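Long-range contacts in alpha-l-arabinofuranosidase (Gibberella zeae, PDB 2W5O), which probably hydrolyses terminal alpha-L-arabinofuranosyl residues from arabinose-containing polysaccharides, using a six-bladed beta-propeller with arabinofuranose bound in its pocket: residues 199-204 with 223-228; 179-184 with 207-212. All blocks are in the same frame, centred on the assembly; numbering follows the deposited sequence.

Both contacts illustrate how adjacent blades of a propeller are joined: each pairs a segment of the sheet 154-201 with one of the sheet 209-263, and both are largely buried. In contact 1 the outer strand 198-201 meets the second strand of the next sheet; in contact 2 strand 182-188 meets that sheet's first strand, 209-217. Contact 1 works through aromatic rings, a threonine methyl and a pair of hydroxyls, and touches the sugar only through a glutamate at its end. Contact 2 buries about twice the surface, is richer in directed polar bonds, and spends several of them on the arabinofuranose; its loop end reaches the surface.

Contact 1. Residues 199-204 with 223-228; sequences DDTKYA and YIYVYE. With AHR (alpha-L-arabinofuranose), chain B.
Thr201 and Tyr203 meet Tyr227, and Asp200 meets Tyr225, in a buried side-chain contact between two neighbouring blades of the propeller. The short strands cross at 73° with their axes 9.7 Å apart, so the space between the backbones is bridged by side chains. Thr201 lays its methyl over one face of the Tyr227 ring, a CH-pi contact in which CG2 lies 4.2 Å from the ring centroid, displaced toward the rim. This methyl is anti to the threonine's backbone N, while its hydroxyl turns back on its own strand: Thr201 OG1 donates to Asp200 O at 2.7 Å, from above the carbonyl plane. The same OG1 approaches the Tyr225 ring obliquely, 3.6 Å from CE2. At the rim of Tyr227 the polar chemistry takes over. Tyr203 reaches it from the opposite direction, and the two phenol oxygens, Tyr203 OH and Tyr227 OH, share a hydrogen bond of 2.7 Å, each oxygen lying near the plane of the other ring. Tyr203 OH is also bonded to Arg248 and His261, and Tyr227 OH to Arg248, which anchors both oxygens; the stack of Tyr203 on Tyr229 bears on the turn of the Tyr203 ring. Tyr225 points its own hydroxyl at Asp200, whose CB lies 3.4 Å from Tyr225 OH; a water in the plane of the ring bridges this hydroxyl to Asp200 OD2, while His185 holds the other carboxylate oxygen. Farther along strand 223-230, Glu228 OE2 accepts a 2.6 Å hydrogen bond from O1 of the arabinofuranose. Asp200 and Thr201 together face the single Leu183 of strand 182-188, a classic beta bulge in strand 198-201, and strand 223-230 is flanked by strands 209-217 and 245-250, with Leu183 touching both Tyr225 and Tyr227.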
loop_
_atom_site.group_PDB
_atom_site.type_symbol
_atom_site.label_atom_id
_atom_site.label_comp_id
_atom_site.label_asym_id
_atom_site.label_seq_id
_atom_site.Cartn_x
_atom_site.Cartn_y
_atom_site.Cartn_z
ATOM N N ASP A 199 -6.413 -12.307 13.022
ATOM C CA ASP A 199 -6.294 -10.907 13.424
ATOM C C ASP A 199 -4.846 -10.470 13.545
ATOM O O ASP A 199 -4.049 -11.174 14.151
ATOM C CB ASP A 199 -6.978 -10.677 14.766
ATOM C CG ASP A 199 -8.504 -10.661 14.662
ATOM O OD1 ASP A 199 -9.105 -10.463 13.586
ATOM O OD2 ASP A 199 -9.118 -10.888 15.703
ATOM N N ASP A 200 -4.507 -9.321 12.973
ATOM C CA ASP A 200 -3.161 -8.730 13.137
ATOM C C ASP A 200 -3.084 -7.572 14.126
ATOM O O ASP A 200 -2.024 -7.329 14.696
ATOM C CB ASP A 200 -2.651 -8.190 11.802
ATOM C CG ASP A 200 -2.525 -9.258 10.819
ATOM O OD1 ASP A 200 -2.064 -10.335 11.251
ATOM O OD2 ASP A 200 -2.940 -9.085 9.673
ATOM N N THR A 201 -4.170 -6.808 14.267
ATOM C CA THR A 201 -4.172 -5.622 15.105
ATOM C C THR A 201 -5.602 -5.184 15.319
ATOM O O THR A 201 -6.393 -4.944 14.369
ATOM C CB THR A 201 -3.327 -4.460 14.493
ATOM O OG1 THR A 201 -1.948 -4.604 14.862
ATOM C CG2 THR A 201 -3.855 -3.098 14.952
ATOM N N LYS A 202 -5.960 -5.077 16.584
ATOM C CA LYS A 202 -7.311 -4.624 16.880
ATOM C C LYS A 202 -7.314 -3.931 18.223
ATOM O O LYS A 202 -6.456 -4.198 19.082
ATOM C CB LYS A 202 -8.261 -5.807 16.883
ATOM C CG LYS A 202 -8.161 -6.671 18.129
ATOM C CD LYS A 202 -8.705 -8.032 17.819
ATOM C CE LYS A 202 -8.665 -8.885 19.071
ATOM N NZ LYS A 202 -9.141 -10.258 18.773
ATOM N N TYR A 203 -8.213 -2.992 18.409
ATOM C CA TYR A 203 -8.259 -2.293 19.667
ATOM C C TYR A 203 -9.667 -2.430 20.272
ATOM O O TYR A 203 -10.683 -2.568 19.539
ATOM C CB TYR A 203 -7.863 -0.837 19.475
ATOM C CG TYR A 203 -6.406 -0.678 19.127
ATOM C CD1 TYR A 203 -5.422 -0.717 20.118
ATOM C CD2 TYR A 203 -6.007 -0.538 17.802
ATOM C CE1 TYR A 203 -4.075 -0.608 19.787
ATOM C CE2 TYR A 203 -4.653 -0.431 17.456
ATOM C CZ TYR A 203 -3.707 -0.456 18.445
ATOM O OH TYR A 203 -2.401 -0.325 18.109
ATOM N N ALA A 204 -9.733 -2.362 21.602
ATOM C CA ALA A 204 -10.945 -2.802 22.320
ATOM C C ALA A 204 -12.078 -1.781 22.266
ATOM O O ALA A 204 -13.233 -2.172 22.327
ATOM C CB ALA A 204 -10.629 -3.166 23.777
ATOM N N TYR A 223 10.134 -8.329 11.273
ATOM C CA TYR A 223 9.348 -7.620 10.276
ATOM C C TYR A 223 8.752 -6.428 10.967
ATOM O O TYR A 223 8.408 -6.503 12.150
ATOM C CB TYR A 223 8.238 -8.528 9.738
ATOM C CG TYR A 223 8.747 -9.673 8.885
ATOM C CD1 TYR A 223 8.708 -9.604 7.513
ATOM C CD2 TYR A 223 9.264 -10.839 9.471
ATOM C CE1 TYR A 223 9.169 -10.661 6.723
ATOM C CE2 TYR A 223 9.735 -11.889 8.700
ATOM C CZ TYR A 223 9.688 -11.786 7.317
ATOM O OH TYR A 223 10.140 -12.822 6.511
ATOM N N ILE A 224 8.628 -5.321 10.249
ATOM C CA ILE A 224 7.940 -4.147 10.824
ATOM C C ILE A 224 6.606 -4.012 10.090
ATOM O O ILE A 224 6.543 -4.150 8.880
ATOM C CB ILE A 224 8.801 -2.828 10.745
ATOM C CG1 ILE A 224 8.070 -1.662 11.439
ATOM C CG2 ILE A 224 9.173 -2.486 9.283
ATOM C CD1 ILE A 224 8.945 -0.379 11.588
ATOM N N TYR A 225 5.544 -3.822 10.867
ATOM C CA TYR A 225 4.168 -3.829 10.402
ATOM C C TYR A 225 3.636 -2.423 10.712
ATOM O O TYR A 225 3.663 -2.002 11.873
ATOM C CB TYR A 225 3.408 -4.847 11.252
ATOM C CG TYR A 225 1.920 -4.902 10.996
ATOM C CD1 TYR A 225 1.421 -5.587 9.917
ATOM C CD2 TYR A 225 1.014 -4.306 11.870
ATOM C CE1 TYR A 225 0.044 -5.657 9.685
ATOM C CE2 TYR A 225 -0.353 -4.386 11.665
ATOM C CZ TYR A 225 -0.828 -5.052 10.569
ATOM O OH TYR A 225 -2.182 -5.132 10.339
ATOM N N VAL A 226 3.261 -1.671 9.685
ATOM C CA VAL A 226 2.934 -0.263 9.850
ATOM C C VAL A 226 1.492 -0.027 9.449
ATOM O O VAL A 226 0.976 -0.679 8.536
ATOM C CB VAL A 226 3.891 0.587 9.009
ATOM C CG1 VAL A 226 3.518 2.131 9.030
ATOM C CG2 VAL A 226 5.297 0.304 9.507
ATOM N N TYR A 227 0.829 0.887 10.149
ATOM C CA TYR A 227 -0.607 1.081 9.904
ATOM C C TYR A 227 -1.022 2.433 10.497
ATOM O O TYR A 227 -0.251 3.044 11.261
ATOM C CB TYR A 227 -1.421 -0.069 10.514
ATOM C CG TYR A 227 -1.210 -0.267 12.011
ATOM C CD1 TYR A 227 -2.056 0.340 12.952
ATOM C CD2 TYR A 227 -0.137 -1.047 12.498
ATOM C CE1 TYR A 227 -1.844 0.179 14.352
ATOM C CE2 TYR A 227 0.071 -1.205 13.876
ATOM C CZ TYR A 227 -0.788 -0.606 14.791
ATOM O OH TYR A 227 -0.579 -0.802 16.138
ATOM N N GLU A 228 -2.187 2.936 10.119
ATOM C CA GLU A 228 -2.661 4.165 10.756
ATOM C C GLU A 228 -3.565 3.714 11.896
ATOM O O GLU A 228 -4.349 2.800 11.725
ATOM C CB GLU A 228 -3.431 5.059 9.766
ATOM C CG GLU A 228 -4.711 4.446 9.238
ATOM C CD GLU A 228 -5.469 5.340 8.213
ATOM O OE1 GLU A 228 -4.952 6.397 7.780
ATOM O OE2 GLU A 228 -6.604 4.955 7.832
HETATM O O5 AHR B . -11.932 4.446 2.623
HETATM C C5 AHR B . -11.323 3.299 3.194
HETATM C C4 AHR B . -10.796 3.765 4.519
HETATM O O4 AHR B . -9.543 4.422 4.263
HETATM C C3 AHR B . -10.480 2.572 5.405
HETATM O O3 AHR B . -11.617 2.255 6.187
HETATM C C2 AHR B . -9.272 3.064 6.206
HETATM O O2 AHR B . -8.476 1.898 6.485
HETATM C C1 AHR B . -8.600 4.137 5.306
HETATM O O1 AHR B . -8.113 5.423 5.773
HETATM O O HOH W 1 -3.423 -6.575 8.325
#

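Contact 2. Residues 179-184 with 207-212; sequences HSQKLV and YARPGM. With AHR (alpha-L-arabinofuranose), chain B.
Gln181 packs tightly against Arg209, Pro210 and Gly211, whereas the same two segments are held more loosely at Tyr207, where water fills in. In the close part, the Gln181 side chain runs out extended, with CG anti to the backbone N (chi1 -175°), which carries its amide to the sugar. NE2 gives one N-H to Pro210 O at 3.0 Å, nearly straight and in the amide plane though above the plane of the carbonyl, and the other to O2 of the arabinofuranose. OE1 of Gln181 accepts from the sugar's O3 at 2.7 Å. Both ends of the amide are thereby engaged, which sets its orientation: its oxygen meets O3 and its nitrogen O2 of the same sugar. Arg209 crosses Gln181 at about a right angle, its guanidinium lying with one face under Gln181 CB. NH1 donates in the guanidinium plane to Ser180 OG at 2.9 Å, while NH2 bonds to Gln173 OE1 and, weakly, to the sugar's O3. Deeper in, Leu183 slides past Pro210, with CD1 3.8 Å from Pro210 CB, and its CD2 rests 3.5 Å from Gly211 CA. The selenium of Met212, present as selenomethionine, lies 3.2 Å from O1 of the arabinofuranose. Toward the surface, the Tyr207 side chain sets off away from 179-184, and the residue is exposed; here a water links Ser180 OG to Tyr207 O, the latter accepting at 2.9 Å. The whole is an interface between adjacent four-stranded propeller blades, with the sugar bound by residues from both. Strand 182-188 lies between strands 165-172 and 198-201 of its own blade, and strand 209-217 opens the next, beside strand 223-230; Leu183 reaches the latter, and Pro210 touches Thr201 on strand 198-201.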
loop_
_atom_site.group_PDB
_atom_site.type_symbol
_atom_site.label_atom_id
_atom_site.label_comp_id
_atom_site.label_asym_id
_atom_site.label_seq_id
_atom_site.Cartn_x
_atom_site.Cartn_y
_atom_site.Cartn_z
ATOM N N HIS A 179 -15.568 -4.337 16.479
ATOM C CA HIS A 179 -14.639 -3.317 15.991
ATOM C C HIS A 179 -15.089 -2.612 14.735
ATOM O O HIS A 179 -15.354 -3.244 13.701
ATOM C CB HIS A 179 -13.261 -3.909 15.717
ATOM C CG HIS A 179 -12.747 -4.770 16.825
ATOM N ND1 HIS A 179 -12.061 -4.269 17.914
ATOM C CD2 HIS A 179 -12.845 -6.104 17.019
ATOM C CE1 HIS A 179 -11.727 -5.273 18.713
ATOM N NE2 HIS A 179 -12.192 -6.393 18.190
ATOM N N SER A 180 -15.082 -1.289 14.825
ATOM C CA SER A 180 -15.467 -0.457 13.718
ATOM C C SER A 180 -14.625 -0.815 12.492
ATOM O O SER A 180 -15.163 -1.014 11.415
ATOM C CB SER A 180 -15.310 0.998 14.120
ATOM O OG SER A 180 -15.372 1.838 12.961
ATOM N N GLN A 181 -13.316 -0.973 12.691
ATOM C CA GLN A 181 -12.424 -1.645 11.729
ATOM C C GLN A 181 -11.286 -2.354 12.475
ATOM O O GLN A 181 -10.881 -1.924 13.561
ATOM C CB GLN A 181 -11.861 -0.648 10.688
ATOM C CG GLN A 181 -11.036 -1.282 9.582
ATOM C CD GLN A 181 -10.737 -0.226 8.535
ATOM O OE1 GLN A 181 -11.568 0.050 7.662
ATOM N NE2 GLN A 181 -9.569 0.412 8.638
ATOM N N LYS A 182 -10.760 -3.453 11.930
ATOM C CA LYS A 182 -9.587 -4.041 12.538
ATOM C C LYS A 182 -8.724 -4.555 11.380
ATOM O O LYS A 182 -9.154 -4.520 10.221
ATOM C CB LYS A 182 -9.987 -5.218 13.448
ATOM C CG LYS A 182 -10.573 -6.368 12.644
ATOM C CD LYS A 182 -10.956 -7.512 13.600
ATOM C CE LYS A 182 -11.668 -8.644 12.871
ATOM N NZ LYS A 182 -12.036 -9.638 13.940
ATOM N N LEU A 183 -7.507 -5.003 11.687
ATOM C CA LEU A 183 -6.566 -5.400 10.665
ATOM C C LEU A 183 -6.377 -6.901 10.782
ATOM O O LEU A 183 -6.153 -7.397 11.874
ATOM C CB LEU A 183 -5.231 -4.658 10.841
ATOM C CG LEU A 183 -5.259 -3.153 10.627
ATOM C CD1 LEU A 183 -3.948 -2.464 11.056
ATOM C CD2 LEU A 183 -5.611 -2.851 9.158
ATOM N N VAL A 184 -6.422 -7.588 9.644
ATOM C CA VAL A 184 -6.401 -9.040 9.593
ATOM C C VAL A 184 -5.565 -9.516 8.401
ATOM O O VAL A 184 -5.134 -8.722 7.542
ATOM C CB VAL A 184 -7.857 -9.652 9.420
ATOM C CG1 VAL A 184 -8.777 -9.267 10.587
ATOM C CG2 VAL A 184 -8.450 -9.272 8.018
ATOM N N TYR A 207 -14.891 2.109 18.551
ATOM C CA TYR A 207 -14.701 3.181 17.558
ATOM C C TYR A 207 -13.295 3.308 16.976
ATOM O O TYR A 207 -13.063 4.056 16.034
ATOM C CB TYR A 207 -15.240 4.545 18.079
ATOM C CG TYR A 207 -16.705 4.428 18.399
ATOM C CD1 TYR A 207 -17.654 4.509 17.404
ATOM C CD2 TYR A 207 -17.128 4.143 19.676
ATOM C CE1 TYR A 207 -18.980 4.336 17.685
ATOM C CE2 TYR A 207 -18.467 3.981 19.960
ATOM C CZ TYR A 207 -19.374 4.085 18.977
ATOM O OH TYR A 207 -20.702 3.932 19.296
ATOM N N ALA A 208 -12.345 2.567 17.523
ATOM C CA ALA A 208 -11.009 2.568 16.953
ATOM C C ALA A 208 -11.006 1.940 15.530
ATOM O O ALA A 208 -11.706 0.960 15.288
ATOM C CB ALA A 208 -10.083 1.813 17.849
ATOM N N ARG A 209 -10.230 2.540 14.629
ATOM C CA ARG A 209 -10.083 2.072 13.250
ATOM C C ARG A 209 -8.595 2.053 12.813
ATOM O O ARG A 209 -8.127 2.886 12.034
ATOM C CB ARG A 209 -10.914 2.951 12.310
ATOM C CG ARG A 209 -12.407 2.944 12.642
ATOM C CD ARG A 209 -13.192 3.935 11.758
ATOM N NE ARG A 209 -12.980 3.713 10.334
ATOM C CZ ARG A 209 -13.668 2.828 9.618
ATOM N NH1 ARG A 209 -14.588 2.083 10.218
ATOM N NH2 ARG A 209 -13.434 2.665 8.315
ATOM N N PRO A 210 -7.841 1.094 13.334
ATOM C CA PRO A 210 -6.591 0.763 12.723
ATOM C C PRO A 210 -6.888 0.355 11.275
ATOM O O PRO A 210 -7.891 -0.311 10.991
ATOM C CB PRO A 210 -6.110 -0.460 13.511
ATOM C CG PRO A 210 -7.350 -1.084 14.032
ATOM C CD PRO A 210 -8.284 0.089 14.309
ATOM N N GLY A 211 -6.006 0.792 10.381
ATOM C CA GLY A 211 -6.122 0.561 8.938
ATOM C C GLY A 211 -4.821 0.675 8.178
ATOM O O GLY A 211 -3.835 1.253 8.657
HETATM N N MSE A 212 -4.856 0.128 6.963
HETATM C CA MSE A 212 -3.868 0.409 5.918
HETATM C C MSE A 212 -2.523 -0.237 6.212
HETATM O O MSE A 212 -1.536 0.453 6.438
HETATM C CB MSE A 212 -3.766 1.916 5.659
HETATM C CG MSE A 212 -5.170 2.523 5.463
HETATM SE SE MSE A 212 -5.281 4.305 4.677
HETATM C CE MSE A 212 -4.709 3.705 2.905
HETATM O O5 AHR B . -11.932 4.446 2.623
HETATM C C5 AHR B . -11.323 3.299 3.194
HETATM C C4 AHR B . -10.796 3.765 4.519
HETATM O O4 AHR B . -9.543 4.422 4.263
HETATM C C3 AHR B . -10.480 2.572 5.405
HETATM O O3 AHR B . -11.617 2.255 6.187
HETATM C C2 AHR B . -9.272 3.064 6.206
HETATM O O2 AHR B . -8.476 1.898 6.485
HETATM C C1 AHR B . -8.600 4.137 5.306
HETATM O O1 AHR B . -8.113 5.423 5.773
HETATM O O HOH W 2 -12.112 -1.127 17.139
HETATM O O HOH W 3 -15.367 4.208 14.267
#